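Local coordinates for natterin-like protein (Lethenteron camtschaticum, PDB 6IUL) that probably acts as a cytotoxic pore-forming immune protein, pairing a jacalin-like lectin domain with an aerolysin-type pore-forming module, at residues N144-T158 with L275-N287. Numbering follows the deposited sequence.
Sequences NAIKSSVIQDMKYPT and LPYTALLRITCVN. Unlike the reference sequence in segment 275-287: Val-286 (reference Met).
Met-154 sets its sulfur obliquely against the ring of Tyr-277, a Met-aromatic contact with SD 4.3 Å from the ring centroid. The methionine leaves the backbone pointing away. Its chain then folds back at chi2 (64°) and chi3 (63°), which also brings CE against Ala-279 CB at 3.8 Å. The Ala-279 methyl is also met by Ile-151, CG2 to CB at 3.7 Å. Ile-151 CG1 lies against Leu-281 CD1. Ile-146 and Ile-283 extend this apolar row.

The two strands run antiparallel, with two beta bulges. At the classic one, Lys-147 N and Ser-148 N both donate to Thr-284 O, each in the carbonyl plane, at 2.7 and 3.0 Å. The second bulge falls between Gln-152 and Lys-155, where the chain turns a corner. Ser-148, Val-150, Gln-152, Thr-284, Leu-280 and Arg-282 share the other face. There one water bridges Ser-148 OG, Arg-282 O and Thr-284 OG1. Gln-152 NE2 comes within 3.4 Å of Arg-282 NH1, but both are donors and no hydrogen bond forms; the amide and guanidinium planes stand 74° apart. Arg-282 NE makes a salt bridge to Asp-292 OD1.

The pair belongs to the long, twisted sheet of the aerolysin-type module. Strand 212-223 runs parallel to strand 135-155 and bonds to Ser-149 and Ile-151. Strand 290-313 flanks strand 260-285 and sends Leu-295 against Ile-151 and Leu-281.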
loop_
_atom_site.group_PDB
_atom_site.type_symbol
_atom_site.label_atom_id
_atom_site.label_comp_id
_atom_site.label_asym_id
_atom_site.label_seq_id
_atom_site.Cartn_x
_atom_site.Cartn_y
_atom_site.Cartn_z
ATOM N N ASN A 144 4.522 -27.876 6.194
ATOM C CA ASN A 144 5.804 -27.712 6.879
ATOM C C ASN A 144 6.223 -26.240 6.839
ATOM O O ASN A 144 5.631 -25.441 6.116
ATOM C CB ASN A 144 6.854 -28.617 6.242
ATOM C CG ASN A 144 6.839 -30.009 6.812
ATOM O OD1 ASN A 144 6.872 -30.151 8.023
ATOM N ND2 ASN A 144 6.917 -31.045 5.941
ATOM N N ALA A 145 7.230 -25.876 7.634
ATOM C CA ALA A 145 7.641 -24.518 7.760
ATOM C C ALA A 145 7.880 -23.899 6.349
ATOM O O ALA A 145 8.520 -24.527 5.494
ATOM C CB ALA A 145 8.884 -24.398 8.582
ATOM N N ILE A 146 7.339 -22.693 6.150
ATOM C CA ILE A 146 7.258 -22.078 4.854
ATOM C C ILE A 146 8.376 -21.062 4.640
ATOM O O ILE A 146 8.659 -20.238 5.524
ATOM C CB ILE A 146 5.913 -21.379 4.668
ATOM C CG1 ILE A 146 4.817 -22.447 4.602
ATOM C CG2 ILE A 146 5.890 -20.515 3.413
ATOM C CD1 ILE A 146 3.391 -21.881 4.677
ATOM N N LYS A 147 8.997 -21.137 3.456
ATOM C CA LYS A 147 9.999 -20.174 3.024
ATOM C C LYS A 147 9.343 -19.085 2.186
ATOM O O LYS A 147 9.626 -17.918 2.382
ATOM C CB LYS A 147 11.074 -20.841 2.193
ATOM C CG LYS A 147 12.098 -19.849 1.646
ATOM C CD LYS A 147 13.293 -20.486 0.956
ATOM C CE LYS A 147 14.169 -19.365 0.394
ATOM N NZ LYS A 147 15.396 -19.846 -0.317
ATOM N N SER A 148 8.508 -19.463 1.225
ATOM C CA SER A 148 7.834 -18.457 0.366
ATOM C C SER A 148 6.519 -18.936 -0.218
ATOM O O SER A 148 6.274 -20.122 -0.342
ATOM C CB SER A 148 8.750 -18.036 -0.792
ATOM O OG SER A 148 9.036 -19.147 -1.686
ATOM N N SER A 149 5.708 -17.978 -0.615
ATOM C CA SER A 149 4.401 -18.226 -1.220
ATOM C C SER A 149 4.243 -17.258 -2.356
ATOM O O SER A 149 4.080 -16.052 -2.140
ATOM C CB SER A 149 3.289 -17.984 -0.207
ATOM O OG SER A 149 3.371 -18.934 0.821
ATOM N N VAL A 150 4.305 -17.778 -3.569
ATOM C CA VAL A 150 4.488 -16.928 -4.741
ATOM C C VAL A 150 3.529 -17.330 -5.835
ATOM O O VAL A 150 3.453 -18.494 -6.234
ATOM C CB VAL A 150 5.916 -16.999 -5.306
ATOM C CG1 VAL A 150 6.064 -15.968 -6.413
ATOM C CG2 VAL A 150 6.960 -16.675 -4.256
ATOM N N ILE A 151 2.791 -16.350 -6.317
ATOM C CA ILE A 151 1.879 -16.546 -7.419
ATOM C C ILE A 151 2.675 -16.250 -8.701
ATOM O O ILE A 151 3.313 -15.217 -8.820
ATOM C CB ILE A 151 0.693 -15.611 -7.313
ATOM C CG1 ILE A 151 -0.162 -16.000 -6.113
ATOM C CG2 ILE A 151 -0.124 -15.665 -8.595
ATOM C CD1 ILE A 151 -1.253 -15.014 -5.785
ATOM N N GLN A 152 2.639 -17.175 -9.639
ATOM C CA GLN A 152 3.457 -17.104 -10.839
ATOM C C GLN A 152 2.706 -17.692 -12.028
ATOM O O GLN A 152 1.527 -18.020 -11.910
ATOM C CB GLN A 152 4.798 -17.806 -10.612
ATOM C CG GLN A 152 4.753 -19.294 -10.403
ATOM C CD GLN A 152 5.973 -19.778 -9.591
ATOM O OE1 GLN A 152 6.185 -19.394 -8.418
ATOM N NE2 GLN A 152 6.767 -20.631 -10.204
ATOM N N ASP A 153 3.395 -17.810 -13.168
ATOM C CA ASP A 153 2.780 -18.211 -14.452
ATOM C C ASP A 153 1.456 -17.482 -14.699
ATOM O O ASP A 153 0.427 -18.106 -14.970
ATOM C CB ASP A 153 2.541 -19.736 -14.517
ATOM C CG ASP A 153 3.820 -20.548 -14.298
ATOM O OD1 ASP A 153 4.940 -20.089 -14.638
ATOM O OD2 ASP A 153 3.696 -21.672 -13.797
ATOM N N MET A 154 1.497 -16.157 -14.573
ATOM C CA MET A 154 0.312 -15.311 -14.703
ATOM C C MET A 154 -0.126 -15.227 -16.171
ATOM O O MET A 154 0.677 -14.965 -17.033
ATOM C CB MET A 154 0.582 -13.900 -14.159
ATOM C CG MET A 154 -0.624 -12.966 -14.213
ATOM S SD MET A 154 -1.987 -13.512 -13.174
ATOM C CE MET A 154 -1.257 -13.438 -11.528
ATOM N N LYS A 155 -1.412 -15.449 -16.420
ATOM C CA LYS A 155 -1.968 -15.406 -17.773
ATOM C C LYS A 155 -3.296 -14.691 -17.754
ATOM O O LYS A 155 -4.063 -14.837 -16.824
ATOM C CB LYS A 155 -2.169 -16.817 -18.353
ATOM C CG LYS A 155 -0.878 -17.495 -18.709
ATOM C CD LYS A 155 -1.073 -18.991 -18.930
ATOM C CE LYS A 155 0.152 -19.676 -19.505
ATOM N NZ LYS A 155 1.156 -20.043 -18.471
ATOM N N TYR A 156 -3.550 -13.914 -18.808
ATOM C CA TYR A 156 -4.791 -13.202 -19.013
ATOM C C TYR A 156 -5.389 -13.755 -20.318
ATOM O O TYR A 156 -5.143 -13.222 -21.410
ATOM C CB TYR A 156 -4.535 -11.691 -19.106
ATOM C CG TYR A 156 -3.747 -11.178 -17.951
ATOM C CD1 TYR A 156 -4.380 -10.755 -16.796
ATOM C CD2 TYR A 156 -2.352 -11.120 -18.023
ATOM C CE1 TYR A 156 -3.640 -10.262 -15.721
ATOM C CE2 TYR A 156 -1.609 -10.661 -16.959
ATOM C CZ TYR A 156 -2.259 -10.246 -15.799
ATOM O OH TYR A 156 -1.506 -9.795 -14.738
ATOM N N PRO A 157 -6.146 -14.854 -20.207
ATOM C CA PRO A 157 -6.516 -15.627 -21.410
ATOM C C PRO A 157 -7.515 -14.920 -22.370
ATOM O O PRO A 157 -7.636 -15.315 -23.502
ATOM C CB PRO A 157 -7.115 -16.925 -20.829
ATOM C CG PRO A 157 -7.499 -16.583 -19.434
ATOM C CD PRO A 157 -6.588 -15.491 -18.955
ATOM N N THR A 158 -8.215 -13.897 -21.912
ATOM C CA THR A 158 -9.135 -13.162 -22.790
ATOM C C THR A 158 -8.569 -11.813 -23.251
ATOM O O THR A 158 -9.278 -11.037 -23.892
ATOM C CB THR A 158 -10.474 -12.898 -22.128
ATOM O OG1 THR A 158 -10.317 -11.960 -21.065
ATOM C CG2 THR A 158 -11.124 -14.215 -21.609
ATOM N N LEU A 275 -10.122 -7.912 -16.162
ATOM C CA LEU A 275 -9.741 -9.072 -16.971
ATOM C C LEU A 275 -9.630 -10.349 -16.128
ATOM O O LEU A 275 -9.098 -10.302 -15.059
ATOM C CB LEU A 275 -8.379 -8.840 -17.607
ATOM C CG LEU A 275 -8.199 -7.808 -18.739
ATOM C CD1 LEU A 275 -6.742 -7.771 -19.132
ATOM C CD2 LEU A 275 -9.059 -8.162 -19.975
ATOM N N PRO A 276 -10.132 -11.491 -16.613
ATOM C CA PRO A 276 -9.876 -12.748 -15.898
ATOM C C PRO A 276 -8.410 -13.166 -15.971
ATOM O O PRO A 276 -7.721 -12.839 -16.953
ATOM C CB PRO A 276 -10.778 -13.781 -16.633
ATOM C CG PRO A 276 -11.007 -13.168 -17.995
ATOM C CD PRO A 276 -11.042 -11.676 -17.761
ATOM N N TYR A 277 -7.930 -13.861 -14.931
ATOM C CA TYR A 277 -6.547 -14.386 -14.945
ATOM C C TYR A 277 -6.502 -15.815 -14.457
ATOM O O TYR A 277 -7.351 -16.250 -13.702
ATOM C CB TYR A 277 -5.588 -13.515 -14.076
ATOM C CG TYR A 277 -5.668 -13.775 -12.594
ATOM C CD1 TYR A 277 -4.985 -14.842 -12.007
ATOM C CD2 TYR A 277 -6.464 -12.996 -11.784
ATOM C CE1 TYR A 277 -5.065 -15.095 -10.644
ATOM C CE2 TYR A 277 -6.541 -13.224 -10.417
ATOM C CZ TYR A 277 -5.843 -14.285 -9.856
ATOM O OH TYR A 277 -5.964 -14.505 -8.506
ATOM N N THR A 278 -5.478 -16.533 -14.882
ATOM C CA THR A 278 -5.148 -17.836 -14.325
ATOM C C THR A 278 -3.701 -17.736 -13.855
ATOM O O THR A 278 -2.933 -16.902 -14.377
ATOM C CB THR A 278 -5.269 -18.994 -15.340
ATOM O OG1 THR A 278 -4.342 -18.783 -16.393
ATOM C CG2 THR A 278 -6.686 -19.093 -15.934
ATOM N N ALA A 279 -3.340 -18.549 -12.863
ATOM C CA ALA A 279 -2.001 -18.508 -12.313
ATOM C C ALA A 279 -1.735 -19.742 -11.463
ATOM O O ALA A 279 -2.594 -20.581 -11.280
ATOM C CB ALA A 279 -1.812 -17.237 -11.453
ATOM N N LEU A 280 -0.525 -19.836 -10.934
ATOM C CA LEU A 280 -0.147 -20.931 -10.064
ATOM C C LEU A 280 0.381 -20.361 -8.738
ATOM O O LEU A 280 1.291 -19.517 -8.710
ATOM C CB LEU A 280 0.910 -21.758 -10.783
ATOM C CG LEU A 280 1.440 -22.972 -10.007
ATOM C CD1 LEU A 280 0.314 -23.993 -9.806
ATOM C CD2 LEU A 280 2.648 -23.628 -10.648
ATOM N N LEU A 281 -0.175 -20.837 -7.644
ATOM C CA LEU A 281 0.385 -20.533 -6.333
ATOM C C LEU A 281 1.395 -21.608 -5.978
ATOM O O LEU A 281 1.059 -22.793 -5.911
ATOM C CB LEU A 281 -0.714 -20.469 -5.280
ATOM C CG LEU A 281 -0.207 -20.380 -3.828
ATOM C CD1 LEU A 281 0.524 -19.088 -3.623
ATOM C CD2 LEU A 281 -1.363 -20.454 -2.865
ATOM N N ARG A 282 2.642 -21.225 -5.796
ATOM C CA ARG A 282 3.645 -22.163 -5.337
ATOM C C ARG A 282 4.119 -21.787 -3.938
ATOM O O ARG A 282 4.690 -20.712 -3.726
ATOM C CB ARG A 282 4.840 -22.198 -6.270
ATOM C CG ARG A 282 5.969 -23.077 -5.759
ATOM C CD ARG A 282 6.946 -23.459 -6.849
ATOM N NE ARG A 282 6.305 -24.372 -7.795
ATOM C CZ ARG A 282 6.671 -24.519 -9.065
ATOM N NH1 ARG A 282 7.664 -23.812 -9.590
ATOM N NH2 ARG A 282 6.042 -25.395 -9.821
ATOM N N ILE A 283 3.933 -22.712 -3.014
ATOM C CA ILE A 283 4.411 -22.566 -1.662
ATOM C C ILE A 283 5.648 -23.422 -1.518
ATOM O O ILE A 283 5.588 -24.623 -1.665
ATOM C CB ILE A 283 3.352 -23.021 -0.653
ATOM C CG1 ILE A 283 2.123 -22.115 -0.790
ATOM C CG2 ILE A 283 3.913 -23.001 0.776
ATOM C CD1 ILE A 283 0.909 -22.588 -0.022
ATOM N N THR A 284 6.760 -22.788 -1.189
ATOM C CA THR A 284 8.003 -23.480 -1.007
ATOM C C THR A 284 8.336 -23.526 0.462
ATOM O O THR A 284 8.372 -22.490 1.147
ATOM C CB THR A 284 9.123 -22.779 -1.800
ATOM O OG1 THR A 284 8.716 -22.697 -3.186
ATOM C CG2 THR A 284 10.460 -23.512 -1.678
ATOM N N CYS A 285 8.601 -24.744 0.938
ATOM C CA CYS A 285 8.940 -24.962 2.333
ATOM C C CYS A 285 10.429 -24.772 2.601
ATOM O O CYS A 285 11.255 -24.921 1.701
ATOM C CB CYS A 285 8.543 -26.385 2.743
ATOM S SG CYS A 285 6.793 -26.696 2.657
ATOM N N VAL A 286 10.751 -24.457 3.852
ATOM C CA VAL A 286 12.120 -24.432 4.330
ATOM C C VAL A 286 12.873 -25.727 4.035
ATOM O O VAL A 286 14.050 -25.665 3.707
ATOM C CB VAL A 286 12.142 -24.181 5.863
ATOM C CG1 VAL A 286 13.531 -24.285 6.449
ATOM C CG2 VAL A 286 11.602 -22.810 6.156
ATOM N N ASN A 287 12.216 -26.886 4.113
ATOM C CA ASN A 287 12.900 -28.141 3.855
ATOM C C ASN A 287 13.175 -28.386 2.358
ATOM O O ASN A 287 13.750 -29.379 1.998
ATOM C CB ASN A 287 12.138 -29.344 4.457
ATOM C CG ASN A 287 10.804 -29.609 3.780
ATOM O OD1 ASN A 287 10.483 -29.042 2.712
ATOM N ND2 ASN A 287 10.026 -30.496 4.374
HETATM O O HOH W 1 9.893 -27.092 5.845
HETATM O O HOH W 2 7.537 -20.414 -3.612
HETATM O O HOH W 3 -7.839 -12.111 -19.682
#